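PDB 2QRU: Alpha/beta hydrolase fold-3 domain-containing protein from Enterococcus faecalis, which is of unknown function but has the alpha/beta hydrolase fold and probably acts as a hydrolase. Local coordinates for residues 15-20 / 90-95; 29-34 / 83-88; 253-258 / 262-267; 49-54 / 59-64; 137-142 / 189-194. All coordinates share one frame; numbering follows the deposited sequence.

Contact 1 of 5, residues 15-20 / 90-95; sequences ATVTIY and EEIIQN
Ile92 meets Val17 and Ile19 through methyl groups alone, so no ring face or edge takes part. The flat group with a defined partner nearby is the Gln94 amide, whose NE2 donates back to Glu91 O at 3.3 Å; that oxygen lies 21° out of the Gln94 amide plane, while NE2 stands above the Glu91 carbonyl plane. Across the contact a single atom of the helix, Ile92 CD1, does the touching. It meets Ile19 CD1 tip to tip at 3.7 Å and passes Val17 CG1 at 4.1 Å, the Val17 and Ile92 side chains sliding past each other in opposite directions. Val17 offers CG1 by turning it between its backbone N and carbonyl carbon (chi1 57°). The backbones stay well apart, 9.6 Å from Ile19 CA to Ile92 CA. Gln9 of strand 7-10 touches both Ile19 and Ile92, which places the last turn of helix 74-93 beside the outer strands of the sheet. With 93 Å² buried and only aliphatic carbons meeting, cohesion here rests on dispersion and water exclusion, without a directional bond.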
# COMPACT_ATOMS: atom_id res chain seq x y z
N ALA A 15 9.63 12.75 -5.39
CA ALA A 15 9.46 11.36 -5.03
C ALA A 15 10.64 10.53 -5.50
O ALA A 15 11.16 10.75 -6.59
CB ALA A 15 8.16 10.78 -5.64
N THR A 16 11.05 9.57 -4.68
CA THR A 16 12.07 8.64 -5.11
C THR A 16 11.46 7.24 -5.22
O THR A 16 10.44 6.94 -4.59
CB THR A 16 13.29 8.61 -4.18
OG1 THR A 16 12.94 7.98 -2.95
CG2 THR A 16 13.82 10.01 -3.91
N VAL A 17 12.12 6.42 -6.03
CA VAL A 17 11.72 5.03 -6.26
C VAL A 17 12.97 4.17 -6.10
O VAL A 17 14.06 4.59 -6.53
CB VAL A 17 11.08 4.88 -7.66
CG1 VAL A 17 12.03 5.36 -8.77
CG2 VAL A 17 10.59 3.41 -7.90
N THR A 18 12.84 3.03 -5.42
CA THR A 18 13.90 2.02 -5.37
C THR A 18 13.55 0.97 -6.43
O THR A 18 12.45 0.40 -6.41
CB THR A 18 14.02 1.36 -3.97
OG1 THR A 18 14.35 2.36 -2.98
CG2 THR A 18 15.12 0.30 -3.96
N ILE A 19 14.48 0.79 -7.37
CA ILE A 19 14.29 -0.12 -8.52
C ILE A 19 15.04 -1.43 -8.27
O ILE A 19 16.23 -1.42 -7.94
CB ILE A 19 14.82 0.55 -9.82
CG1 ILE A 19 14.11 1.87 -10.06
CG2 ILE A 19 14.66 -0.37 -11.04
CD1 ILE A 19 14.83 2.81 -10.97
N TYR A 20 14.34 -2.56 -8.42
CA TYR A 20 14.98 -3.87 -8.33
C TYR A 20 14.79 -4.56 -9.68
O TYR A 20 13.74 -5.14 -9.94
CB TYR A 20 14.29 -4.72 -7.25
CG TYR A 20 14.26 -4.19 -5.83
CD1 TYR A 20 13.28 -3.27 -5.42
CD2 TYR A 20 15.15 -4.68 -4.87
CE1 TYR A 20 13.22 -2.84 -4.10
CE2 TYR A 20 15.11 -4.26 -3.57
CZ TYR A 20 14.13 -3.34 -3.19
OH TYR A 20 14.08 -2.90 -1.89
N GLU A 90 6.49 7.88 -17.29
CA GLU A 90 7.27 8.65 -18.28
C GLU A 90 8.69 8.14 -18.41
O GLU A 90 9.23 8.00 -19.52
CB GLU A 90 7.35 10.12 -17.85
CG GLU A 90 6.81 11.04 -18.85
CD GLU A 90 5.35 11.21 -18.66
OE1 GLU A 90 4.96 12.22 -18.02
OE2 GLU A 90 4.59 10.32 -19.13
N GLU A 91 9.30 7.92 -17.25
CA GLU A 91 10.73 7.73 -17.14
C GLU A 91 11.14 6.26 -17.24
O GLU A 91 12.13 5.92 -17.90
CB GLU A 91 11.20 8.34 -15.82
CG GLU A 91 12.68 8.26 -15.57
CD GLU A 91 13.50 8.99 -16.64
OE1 GLU A 91 12.97 9.94 -17.26
OE2 GLU A 91 14.66 8.60 -16.85
N ILE A 92 10.36 5.40 -16.59
CA ILE A 92 10.76 4.00 -16.39
C ILE A 92 9.82 2.99 -17.06
O ILE A 92 10.25 2.21 -17.92
CB ILE A 92 10.95 3.68 -14.90
CG1 ILE A 92 12.07 4.54 -14.30
CG2 ILE A 92 11.23 2.17 -14.68
CD1 ILE A 92 12.14 4.50 -12.80
N ILE A 93 8.53 2.98 -16.67
CA ILE A 93 7.62 1.96 -17.20
C ILE A 93 7.43 2.13 -18.71
O ILE A 93 7.34 1.15 -19.45
CB ILE A 93 6.24 1.93 -16.46
CG1 ILE A 93 6.45 1.75 -14.95
CG2 ILE A 93 5.36 0.84 -17.04
CD1 ILE A 93 5.19 2.01 -14.07
N GLN A 94 7.38 3.39 -19.14
CA GLN A 94 7.26 3.76 -20.56
C GLN A 94 6.16 3.00 -21.30
O GLN A 94 6.37 2.48 -22.40
CB GLN A 94 8.60 3.63 -21.29
CG GLN A 94 9.72 4.44 -20.69
CD GLN A 94 11.03 4.24 -21.43
OE1 GLN A 94 11.03 4.04 -22.64
NE2 GLN A 94 12.14 4.27 -20.71
N ASN A 95 4.99 2.95 -20.66
CA ASN A 95 3.78 2.32 -21.21
C ASN A 95 3.85 0.81 -21.37
O ASN A 95 2.98 0.23 -22.03
CB ASN A 95 3.34 3.01 -22.52
CG ASN A 95 3.01 4.47 -22.31
OD1 ASN A 95 2.13 4.82 -21.52
ND2 ASN A 95 3.73 5.34 -23.01

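Contact 2 of 5, residues 29-34 / 83-88; sequences YVVYLH and ETFQLL
Val31 CG2 is the shared point of contact, lying 3.8 Å from Phe85 CE1 and 3.8 Å from Leu88 CD2. The first approach is at the edge of the Phe85 ring, near its plane; the second is tip to tip, and Val31 CG1 adds a longer touch of 4.2 Å to Leu88 CD2. Phe85 does not aim its CB at the strand, but with CG anti to the backbone N (chi1 -175°) the ring swings round to reach it. One helical turn spaces the two partners, and the backbone bond from Leu88 N to Thr84 O (2.8 Å) belongs to that turn. Farther out, Val31 is hydrogen-bonded through its backbone to Gly99 of strand 98-103, and Ile93 touches both Val31 and Phe85. The Phe85 ring also meets that of Phe98 at about 45°. Strand 28-33 and helix 74-93 thus join in the interior between sheet and helix through a small hydrophobic contact. All three touching side chains are buried and apolar, so the contact rests on shape and exclusion of water.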
# COMPACT_ATOMS: atom_id res chain seq x y z
N TYR A 29 6.70 -4.68 -15.09
CA TYR A 29 6.95 -3.97 -13.85
C TYR A 29 5.87 -4.21 -12.81
O TYR A 29 4.71 -4.46 -13.16
CB TYR A 29 6.99 -2.46 -14.09
CG TYR A 29 8.12 -2.05 -15.01
CD1 TYR A 29 7.96 -2.10 -16.39
CD2 TYR A 29 9.35 -1.66 -14.48
CE1 TYR A 29 9.01 -1.75 -17.24
CE2 TYR A 29 10.41 -1.31 -15.33
CZ TYR A 29 10.22 -1.34 -16.70
OH TYR A 29 11.24 -1.00 -17.55
N VAL A 30 6.24 -4.10 -11.55
CA VAL A 30 5.26 -3.99 -10.46
C VAL A 30 5.62 -2.82 -9.60
O VAL A 30 6.79 -2.71 -9.16
CB VAL A 30 5.21 -5.24 -9.58
CG1 VAL A 30 4.37 -5.02 -8.32
CG2 VAL A 30 4.63 -6.39 -10.35
N VAL A 31 4.64 -1.95 -9.35
CA VAL A 31 4.88 -0.79 -8.48
C VAL A 31 4.42 -1.18 -7.09
O VAL A 31 3.26 -1.60 -6.91
CB VAL A 31 4.13 0.48 -8.97
CG1 VAL A 31 4.45 1.66 -8.03
CG2 VAL A 31 4.54 0.80 -10.41
N TYR A 32 5.32 -1.08 -6.10
CA TYR A 32 5.03 -1.48 -4.74
C TYR A 32 4.80 -0.25 -3.85
O TYR A 32 5.66 0.65 -3.80
CB TYR A 32 6.18 -2.30 -4.17
CG TYR A 32 6.05 -2.56 -2.70
CD1 TYR A 32 5.12 -3.48 -2.23
CD2 TYR A 32 6.86 -1.88 -1.77
CE1 TYR A 32 4.98 -3.75 -0.87
CE2 TYR A 32 6.73 -2.11 -0.39
CZ TYR A 32 5.79 -3.05 0.05
OH TYR A 32 5.63 -3.30 1.40
N LEU A 33 3.67 -0.25 -3.13
CA LEU A 33 3.29 0.82 -2.18
C LEU A 33 3.32 0.31 -0.75
O LEU A 33 2.53 -0.58 -0.37
CB LEU A 33 1.90 1.38 -2.51
CG LEU A 33 1.80 1.92 -3.94
CD1 LEU A 33 0.40 2.37 -4.24
CD2 LEU A 33 2.81 3.08 -4.18
N HIS A 34 4.19 0.92 0.06
CA HIS A 34 4.52 0.41 1.40
C HIS A 34 3.40 0.64 2.45
O HIS A 34 2.39 1.30 2.18
CB HIS A 34 5.85 1.03 1.88
CG HIS A 34 5.78 2.52 2.14
ND1 HIS A 34 5.15 3.05 3.25
CD2 HIS A 34 6.28 3.57 1.46
CE1 HIS A 34 5.29 4.37 3.25
NE2 HIS A 34 5.96 4.71 2.17
N GLU A 83 0.21 11.87 -9.81
CA GLU A 83 1.31 12.63 -10.43
C GLU A 83 2.58 11.78 -10.50
O GLU A 83 3.27 11.72 -11.55
CB GLU A 83 1.63 13.91 -9.65
CG GLU A 83 2.78 14.71 -10.31
CD GLU A 83 3.29 15.91 -9.50
OE1 GLU A 83 3.22 15.87 -8.24
OE2 GLU A 83 3.78 16.88 -10.14
N THR A 84 2.93 11.19 -9.36
CA THR A 84 4.15 10.40 -9.22
C THR A 84 4.13 9.20 -10.16
O THR A 84 5.14 8.90 -10.83
CB THR A 84 4.35 9.93 -7.76
OG1 THR A 84 4.35 11.09 -6.90
CG2 THR A 84 5.68 9.21 -7.62
N PHE A 85 2.97 8.54 -10.24
CA PHE A 85 2.88 7.40 -11.15
C PHE A 85 3.09 7.84 -12.59
O PHE A 85 3.80 7.18 -13.36
CB PHE A 85 1.55 6.64 -11.04
CG PHE A 85 1.55 5.42 -11.90
CD1 PHE A 85 2.02 4.20 -11.39
CD2 PHE A 85 1.19 5.50 -13.25
CE1 PHE A 85 2.07 3.06 -12.21
CE2 PHE A 85 1.25 4.34 -14.07
CZ PHE A 85 1.68 3.15 -13.55
N GLN A 86 2.45 8.95 -12.97
CA GLN A 86 2.60 9.46 -14.32
C GLN A 86 4.07 9.75 -14.68
O GLN A 86 4.52 9.36 -15.75
CB GLN A 86 1.73 10.70 -14.53
CG GLN A 86 0.25 10.39 -14.55
CD GLN A 86 -0.54 11.64 -14.90
OE1 GLN A 86 -0.85 12.46 -14.02
NE2 GLN A 86 -0.80 11.84 -16.18
N LEU A 87 4.82 10.36 -13.76
CA LEU A 87 6.27 10.58 -13.96
C LEU A 87 7.03 9.25 -14.03
O LEU A 87 7.93 9.09 -14.87
CB LEU A 87 6.85 11.44 -12.83
CG LEU A 87 6.30 12.87 -12.73
CD1 LEU A 87 6.70 13.52 -11.40
CD2 LEU A 87 6.71 13.74 -13.94
N LEU A 88 6.67 8.32 -13.15
CA LEU A 88 7.31 6.99 -13.13
C LEU A 88 7.08 6.25 -14.45
O LEU A 88 7.96 5.54 -14.98
CB LEU A 88 6.77 6.17 -11.94
CG LEU A 88 7.41 4.80 -11.72
CD1 LEU A 88 8.87 4.94 -11.16
CD2 LEU A 88 6.50 4.01 -10.78

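Contact 3 of 5, residues 253-258 / 262-267; sequences KQTKDP and TLFEQL. With EDO (1,2-ethanediol), chain C.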
# COMPACT_ATOMS: atom_id res chain seq x y z
N LYS A 253 5.79 -8.84 7.95
CA LYS A 253 6.92 -8.78 8.90
C LYS A 253 7.46 -10.16 9.26
O LYS A 253 8.61 -10.29 9.76
CB LYS A 253 6.51 -8.06 10.17
CG LYS A 253 6.26 -6.58 9.99
CD LYS A 253 6.08 -5.92 11.33
CE LYS A 253 4.87 -6.49 12.08
NZ LYS A 253 4.63 -5.74 13.34
N GLN A 254 6.64 -11.18 9.01
CA GLN A 254 6.99 -12.57 9.39
C GLN A 254 7.00 -13.53 8.22
O GLN A 254 6.26 -14.52 8.20
CB GLN A 254 6.01 -13.17 10.41
CG GLN A 254 5.67 -12.37 11.62
CD GLN A 254 4.41 -12.92 12.28
OE1 GLN A 254 3.43 -12.19 12.47
NE2 GLN A 254 4.41 -14.21 12.59
N THR A 255 7.88 -13.26 7.25
CA THR A 255 7.91 -14.04 6.01
C THR A 255 8.36 -15.49 6.19
O THR A 255 8.21 -16.31 5.28
CB THR A 255 8.81 -13.37 4.96
OG1 THR A 255 10.15 -13.28 5.49
CG2 THR A 255 8.27 -12.01 4.58
N LYS A 256 8.92 -15.79 7.36
CA LYS A 256 9.40 -17.12 7.67
C LYS A 256 8.36 -17.99 8.37
O LYS A 256 8.62 -19.18 8.65
CB LYS A 256 10.69 -17.04 8.51
CG LYS A 256 11.98 -17.27 7.75
CD LYS A 256 12.09 -16.48 6.46
CE LYS A 256 13.15 -17.11 5.55
NZ LYS A 256 12.94 -16.72 4.11
N ASP A 257 7.21 -17.40 8.71
CA ASP A 257 6.11 -18.15 9.30
C ASP A 257 5.53 -19.12 8.28
O ASP A 257 5.34 -18.75 7.12
CB ASP A 257 5.02 -17.21 9.86
CG ASP A 257 3.95 -17.98 10.62
OD1 ASP A 257 4.14 -18.23 11.85
OD2 ASP A 257 2.97 -18.42 9.98
N PRO A 258 5.26 -20.37 8.68
CA PRO A 258 4.79 -21.40 7.73
C PRO A 258 3.55 -20.97 6.95
O PRO A 258 3.43 -21.32 5.78
CB PRO A 258 4.51 -22.62 8.62
CG PRO A 258 5.35 -22.42 9.79
CD PRO A 258 5.44 -20.94 10.03
N THR A 262 3.36 -20.57 2.89
CA THR A 262 2.31 -21.16 2.06
C THR A 262 1.57 -20.12 1.19
O THR A 262 1.35 -20.32 -0.00
CB THR A 262 1.30 -21.96 2.90
OG1 THR A 262 1.98 -23.06 3.51
CG2 THR A 262 0.20 -22.54 2.00
N LEU A 263 1.22 -19.01 1.81
CA LEU A 263 0.60 -17.93 1.08
C LEU A 263 1.51 -17.45 -0.07
O LEU A 263 1.02 -17.21 -1.19
CB LEU A 263 0.30 -16.80 2.06
CG LEU A 263 -0.30 -15.57 1.42
CD1 LEU A 263 -1.75 -15.85 0.94
CD2 LEU A 263 -0.22 -14.54 2.48
N PHE A 264 2.82 -17.34 0.17
CA PHE A 264 3.71 -16.91 -0.93
C PHE A 264 3.74 -17.92 -2.09
O PHE A 264 3.80 -17.51 -3.28
CB PHE A 264 5.12 -16.65 -0.42
CG PHE A 264 5.30 -15.26 0.11
CD1 PHE A 264 4.27 -14.61 0.81
CD2 PHE A 264 6.48 -14.59 -0.11
CE1 PHE A 264 4.46 -13.33 1.31
CE2 PHE A 264 6.65 -13.28 0.38
CZ PHE A 264 5.65 -12.68 1.11
N GLU A 265 3.61 -19.20 -1.78
CA GLU A 265 3.51 -20.23 -2.83
C GLU A 265 2.24 -19.99 -3.67
O GLU A 265 2.27 -20.10 -4.89
CB GLU A 265 3.48 -21.64 -2.25
CG GLU A 265 4.75 -22.00 -1.54
CD GLU A 265 4.65 -23.33 -0.80
OE1 GLU A 265 3.54 -23.92 -0.73
OE2 GLU A 265 5.70 -23.76 -0.27
N GLN A 266 1.14 -19.66 -2.99
CA GLN A 266 -0.15 -19.34 -3.65
C GLN A 266 -0.03 -18.13 -4.55
O GLN A 266 -0.48 -18.15 -5.72
CB GLN A 266 -1.27 -19.17 -2.63
CG GLN A 266 -1.67 -20.50 -1.97
CD GLN A 266 -2.50 -20.32 -0.70
OE1 GLN A 266 -2.60 -19.22 -0.14
NE2 GLN A 266 -3.04 -21.42 -0.21
N LEU A 267 0.61 -17.09 -4.02
CA LEU A 267 0.85 -15.85 -4.78
C LEU A 267 1.75 -16.15 -5.99
O LEU A 267 1.48 -15.66 -7.09
CB LEU A 267 1.45 -14.77 -3.89
CG LEU A 267 1.79 -13.46 -4.62
CD1 LEU A 267 0.64 -12.86 -5.44
CD2 LEU A 267 2.35 -12.40 -3.66
C1 EDO C . 1.64 -20.32 13.74
O1 EDO C . 2.37 -19.11 14.03
C2 EDO C . 1.61 -20.58 12.23
O2 EDO C . 0.79 -19.59 11.59
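The start of helix 258-272 and the turn leading into it form this contact, in which Pro258 accepts a bond from Thr262. Thr262 N lies 3.0 Å from Pro258 O, with an N-H...O angle of 162° and the donor tilted 29° from the carbonyl plane. Just before the proline, Asp257 is the N-cap: OD2 takes the backbone N of Ser259. The same carboxylate grips 1,2-ethanediol, probably from the crystallisation liquor, through EDO O1 to Asp257 OD1 at 2.9 Å and EDO O2 to Asp257 OD2 at 3.0 Å; Ser259 OG binds it too. A type I turn from Gln254 ends on the cap residue itself, closed by Asp257 N to Gln254 O at 3.1 Å. Within that turn, Thr255 CG2 makes a loose touch on Phe264 CZ, 4.4 Å away, and Lys256 forms a salt bridge with Glu49 of helix 48-55. An Asp N-cap followed by proline at the first helical position is a familiar helix start; here a beta turn delivers the chain to it.

Contact 4 of 5, residues 49-54 / 59-64; sequences ELKELF and YTVLAL
Phe54 and Val61 are brought together by matching torsions: Phe54 CG (chi1 -70°) and Val61 CG2 each stand anti to their own carbonyl carbon, beside the backbone N. Val61 CG2 then presses on Phe54 CB at 3.5 Å and lies 4.1 Å from Phe54 CD2, the two side chains crossing at about a right angle. The same methyl lies 4.1 Å from Lys51 O. Toward the end of the helix, Tyr59 N donates to Phe54 O over 3.0 Å with an angle of 157°; the donor sits well above the carbonyl plane, not on a lone pair. Phe54 O also lies in the plane of the Tyr59 ring, at its edge, 3.7 Å from Tyr59 CD2. The segment axes approach to 8.1 Å at 139°, as helix 48-55 turns back into strand 59-64 within a beta-alpha-beta unit begun by strand 28-33. Phe126 meets the Tyr59 ring edge-to-face. A carbonyl near the helix end thus finds a donor in the first strand residue, while the apolar pair beside it excludes water.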
# COMPACT_ATOMS: atom_id res chain seq x y z
N GLU A 49 11.66 -11.49 0.39
CA GLU A 49 10.96 -12.64 -0.18
C GLU A 49 9.88 -12.20 -1.16
O GLU A 49 9.63 -12.88 -2.19
CB GLU A 49 10.33 -13.52 0.90
CG GLU A 49 11.30 -14.24 1.78
CD GLU A 49 11.86 -13.37 2.90
OE1 GLU A 49 11.54 -12.17 2.99
OE2 GLU A 49 12.67 -13.91 3.67
N LEU A 50 9.22 -11.08 -0.84
CA LEU A 50 8.17 -10.57 -1.73
C LEU A 50 8.81 -9.95 -2.97
O LEU A 50 8.36 -10.17 -4.11
CB LEU A 50 7.28 -9.57 -1.00
CG LEU A 50 6.13 -8.95 -1.80
CD1 LEU A 50 5.21 -10.05 -2.43
CD2 LEU A 50 5.35 -8.02 -0.87
N LYS A 51 9.89 -9.19 -2.76
CA LYS A 51 10.65 -8.65 -3.89
C LYS A 51 11.06 -9.80 -4.85
O LYS A 51 10.87 -9.71 -6.07
CB LYS A 51 11.88 -7.87 -3.38
CG LYS A 51 12.73 -7.22 -4.48
CD LYS A 51 13.83 -8.15 -4.96
CE LYS A 51 14.85 -8.36 -3.86
NZ LYS A 51 16.04 -9.12 -4.31
N GLU A 52 11.53 -10.90 -4.30
CA GLU A 52 11.95 -12.03 -5.13
C GLU A 52 10.79 -12.71 -5.86
O GLU A 52 10.92 -13.11 -7.03
CB GLU A 52 12.75 -13.02 -4.30
CG GLU A 52 14.12 -12.47 -3.90
CD GLU A 52 15.11 -12.47 -5.04
OE1 GLU A 52 15.57 -13.57 -5.42
OE2 GLU A 52 15.45 -11.38 -5.55
N LEU A 53 9.63 -12.80 -5.20
CA LEU A 53 8.48 -13.37 -5.87
C LEU A 53 8.19 -12.59 -7.16
O LEU A 53 7.81 -13.16 -8.19
CB LEU A 53 7.30 -13.37 -4.90
CG LEU A 53 6.00 -13.96 -5.33
CD1 LEU A 53 5.24 -14.48 -4.11
CD2 LEU A 53 5.21 -12.89 -6.00
N PHE A 54 8.39 -11.28 -7.13
CA PHE A 54 8.15 -10.49 -8.34
C PHE A 54 9.29 -10.60 -9.35
O PHE A 54 9.05 -10.90 -10.52
CB PHE A 54 7.87 -9.05 -7.99
CG PHE A 54 6.55 -8.87 -7.32
CD1 PHE A 54 5.36 -9.26 -7.97
CD2 PHE A 54 6.46 -8.25 -6.07
CE1 PHE A 54 4.12 -9.08 -7.32
CE2 PHE A 54 5.22 -8.05 -5.43
CZ PHE A 54 4.06 -8.45 -6.06
N TYR A 59 9.13 -9.51 -13.17
CA TYR A 59 8.69 -8.15 -12.88
C TYR A 59 9.79 -7.36 -12.16
O TYR A 59 10.19 -7.71 -11.06
CB TYR A 59 7.42 -8.17 -12.00
CG TYR A 59 6.27 -8.86 -12.69
CD1 TYR A 59 5.48 -8.16 -13.60
CD2 TYR A 59 6.02 -10.21 -12.48
CE1 TYR A 59 4.44 -8.79 -14.30
CE2 TYR A 59 4.97 -10.86 -13.16
CZ TYR A 59 4.18 -10.14 -14.05
OH TYR A 59 3.17 -10.79 -14.72
N THR A 60 10.25 -6.30 -12.80
CA THR A 60 11.09 -5.30 -12.15
C THR A 60 10.23 -4.58 -11.10
O THR A 60 9.14 -4.08 -11.41
CB THR A 60 11.64 -4.29 -13.18
OG1 THR A 60 12.61 -4.95 -14.02
CG2 THR A 60 12.29 -3.08 -12.50
N VAL A 61 10.72 -4.53 -9.86
CA VAL A 61 9.94 -3.91 -8.78
C VAL A 61 10.32 -2.44 -8.64
O VAL A 61 11.51 -2.09 -8.59
CB VAL A 61 10.15 -4.66 -7.43
CG1 VAL A 61 9.40 -3.95 -6.32
CG2 VAL A 61 9.67 -6.11 -7.54
N LEU A 62 9.29 -1.60 -8.59
CA LEU A 62 9.47 -0.16 -8.40
C LEU A 62 8.82 0.19 -7.06
O LEU A 62 7.60 0.31 -6.99
CB LEU A 62 8.81 0.61 -9.56
CG LEU A 62 9.27 0.16 -10.95
CD1 LEU A 62 8.46 0.81 -12.05
CD2 LEU A 62 10.78 0.43 -11.16
N ALA A 63 9.63 0.32 -6.01
CA ALA A 63 9.11 0.58 -4.67
C ALA A 63 9.06 2.09 -4.49
O ALA A 63 10.10 2.75 -4.53
CB ALA A 63 10.01 -0.08 -3.61
N LEU A 64 7.87 2.64 -4.30
CA LEU A 64 7.66 4.08 -4.55
C LEU A 64 7.35 4.90 -3.28
O LEU A 64 6.60 4.45 -2.40
CB LEU A 64 6.50 4.24 -5.58
CG LEU A 64 6.22 5.59 -6.22
CD1 LEU A 64 7.47 6.13 -6.96
CD2 LEU A 64 4.99 5.56 -7.16

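Contact 5 of 5, residues 137-142 / 189-194; sequences EFIKEP and YGLPEN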
# COMPACT_ATOMS: atom_id res chain seq x y z
N GLU A 137 -13.91 3.89 6.61
CA GLU A 137 -14.97 3.87 7.64
C GLU A 137 -14.49 3.17 8.91
O GLU A 137 -14.87 3.55 10.01
CB GLU A 137 -16.24 3.18 7.14
CG GLU A 137 -16.82 3.85 5.93
CD GLU A 137 -17.17 5.30 6.20
OE1 GLU A 137 -17.82 5.57 7.24
OE2 GLU A 137 -16.75 6.14 5.40
N PHE A 138 -13.65 2.15 8.74
CA PHE A 138 -13.25 1.33 9.88
C PHE A 138 -12.46 2.13 10.94
O PHE A 138 -12.38 1.71 12.10
CB PHE A 138 -12.47 0.09 9.39
CG PHE A 138 -11.12 0.42 8.84
CD1 PHE A 138 -10.99 0.84 7.52
CD2 PHE A 138 -9.98 0.31 9.62
CE1 PHE A 138 -9.77 1.18 7.01
CE2 PHE A 138 -8.73 0.63 9.11
CZ PHE A 138 -8.63 1.07 7.79
N ILE A 139 -11.88 3.27 10.57
CA ILE A 139 -11.10 4.04 11.55
C ILE A 139 -12.00 4.81 12.53
O ILE A 139 -11.50 5.40 13.50
CB ILE A 139 -10.02 4.99 10.91
CG1 ILE A 139 -10.63 6.28 10.37
CG2 ILE A 139 -9.21 4.23 9.85
CD1 ILE A 139 -9.60 7.24 9.75
N LYS A 140 -13.31 4.78 12.28
CA LYS A 140 -14.29 5.38 13.18
C LYS A 140 -14.52 4.48 14.39
O LYS A 140 -14.98 4.94 15.45
CB LYS A 140 -15.61 5.61 12.45
CG LYS A 140 -15.60 6.72 11.42
CD LYS A 140 -16.93 6.75 10.65
CE LYS A 140 -17.03 7.94 9.69
NZ LYS A 140 -18.23 7.86 8.82
N GLU A 141 -14.25 3.18 14.20
CA GLU A 141 -14.38 2.13 15.23
C GLU A 141 -13.18 2.21 16.20
O GLU A 141 -12.04 2.40 15.75
CB GLU A 141 -14.43 0.72 14.58
CG GLU A 141 -15.58 0.43 13.56
CD GLU A 141 -15.33 -0.77 12.56
OE1 GLU A 141 -14.64 -1.77 12.89
OE2 GLU A 141 -15.84 -0.71 11.42
N PRO A 142 -13.42 2.06 17.53
CA PRO A 142 -12.31 1.94 18.49
C PRO A 142 -11.43 0.71 18.22
O PRO A 142 -11.94 -0.38 17.94
CB PRO A 142 -13.02 1.84 19.85
CG PRO A 142 -14.44 1.43 19.53
CD PRO A 142 -14.74 2.03 18.19
N TYR A 189 -5.55 12.95 8.93
CA TYR A 189 -5.79 12.65 7.51
C TYR A 189 -6.49 13.78 6.73
O TYR A 189 -6.50 13.77 5.50
CB TYR A 189 -6.68 11.42 7.41
CG TYR A 189 -6.04 10.08 7.69
CD1 TYR A 189 -4.64 9.88 7.58
CD2 TYR A 189 -6.86 8.96 7.93
CE1 TYR A 189 -4.08 8.61 7.79
CE2 TYR A 189 -6.32 7.71 8.15
CZ TYR A 189 -4.92 7.54 8.07
OH TYR A 189 -4.43 6.30 8.26
N GLY A 190 -7.08 14.74 7.43
CA GLY A 190 -7.88 15.79 6.76
C GLY A 190 -9.26 15.34 6.31
O GLY A 190 -9.88 15.97 5.42
N LEU A 191 -9.81 14.32 6.96
CA LEU A 191 -11.16 13.83 6.60
C LEU A 191 -12.26 14.79 7.08
O LEU A 191 -12.11 15.41 8.13
CB LEU A 191 -11.42 12.45 7.19
CG LEU A 191 -10.41 11.39 6.73
CD1 LEU A 191 -10.72 10.02 7.32
CD2 LEU A 191 -10.42 11.31 5.22
N PRO A 192 -13.36 14.92 6.32
CA PRO A 192 -14.47 15.81 6.70
C PRO A 192 -14.94 15.59 8.14
O PRO A 192 -15.20 14.45 8.57
CB PRO A 192 -15.58 15.41 5.72
CG PRO A 192 -14.81 14.97 4.49
CD PRO A 192 -13.61 14.24 5.03
N GLU A 193 -15.10 16.67 8.89
CA GLU A 193 -15.52 16.56 10.28
C GLU A 193 -16.93 16.02 10.42
O GLU A 193 -17.30 15.52 11.49
CB GLU A 193 -15.38 17.91 11.00
CG GLU A 193 -13.93 18.24 11.21
CD GLU A 193 -13.66 19.59 11.83
OE1 GLU A 193 -14.60 20.43 12.00
OE2 GLU A 193 -12.47 19.80 12.16
N ASN A 194 -17.72 16.11 9.35
CA ASN A 194 -19.11 15.65 9.41
C ASN A 194 -19.24 14.13 9.23
O ASN A 194 -20.37 13.60 9.26
CB ASN A 194 -19.97 16.42 8.40
CG ASN A 194 -19.79 15.93 6.97
OD1 ASN A 194 -18.83 15.24 6.64
ND2 ASN A 194 -20.74 16.30 6.10
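Ile139 lays its terminal methyl against one edge of the Tyr189 ring, with Ile139 CD1 3.7 Å from both CD2 and CE2 of Tyr189 and close to the ring plane. The same methyl reaches Leu191 CD1 at 3.9 Å, so one methyl serves both partners. Ile139 CG1 lies between the backbone N and carbonyl carbon (chi1 79°), and the other branch, CG2, is left to cover a face of the Phe138 ring, 3.7 Å above its plane and offset toward the rim. The polar end of Tyr189 is held elsewhere: OH bonds to Gly37 O, in the loop after strand 28-33. Nearby, Lys140 NZ meets Glu137 OE1 on its syn lone pair at 2.8 Å, also bonds Gly195 O and makes a cation-pi contact with Trp197. Gly190, with positive phi, ends helix 185-189 in a Schellman motif and turns the chain toward Leu191. The 3-10 turn at 137-140, in the connection from strand 127-130 to helix 173-181, therefore packs against the exit of helix 185-189.

From the N terminus, contact 1 opens at strand 16-20 and closes at the end of helix 74-93, enclosing contact 2, which runs from strand 28-33 to the same helix. Contact 4, the short return from helix 48-55 to strand 59-64, is nested inside both. Strand 59-64 lies between strands 16-20 and 28-33 in the sheet, joined by backbone bonds such as Thr18 O to Ala63 N and Val30 O to Leu62 N. Contact 5 follows in series, its centre about 33 Å from that of contact 1, tying two loops together. Contact 3 comes last, starting helix 258-272, and meets contact 4 through Lys256 and Glu49. No two loops cross.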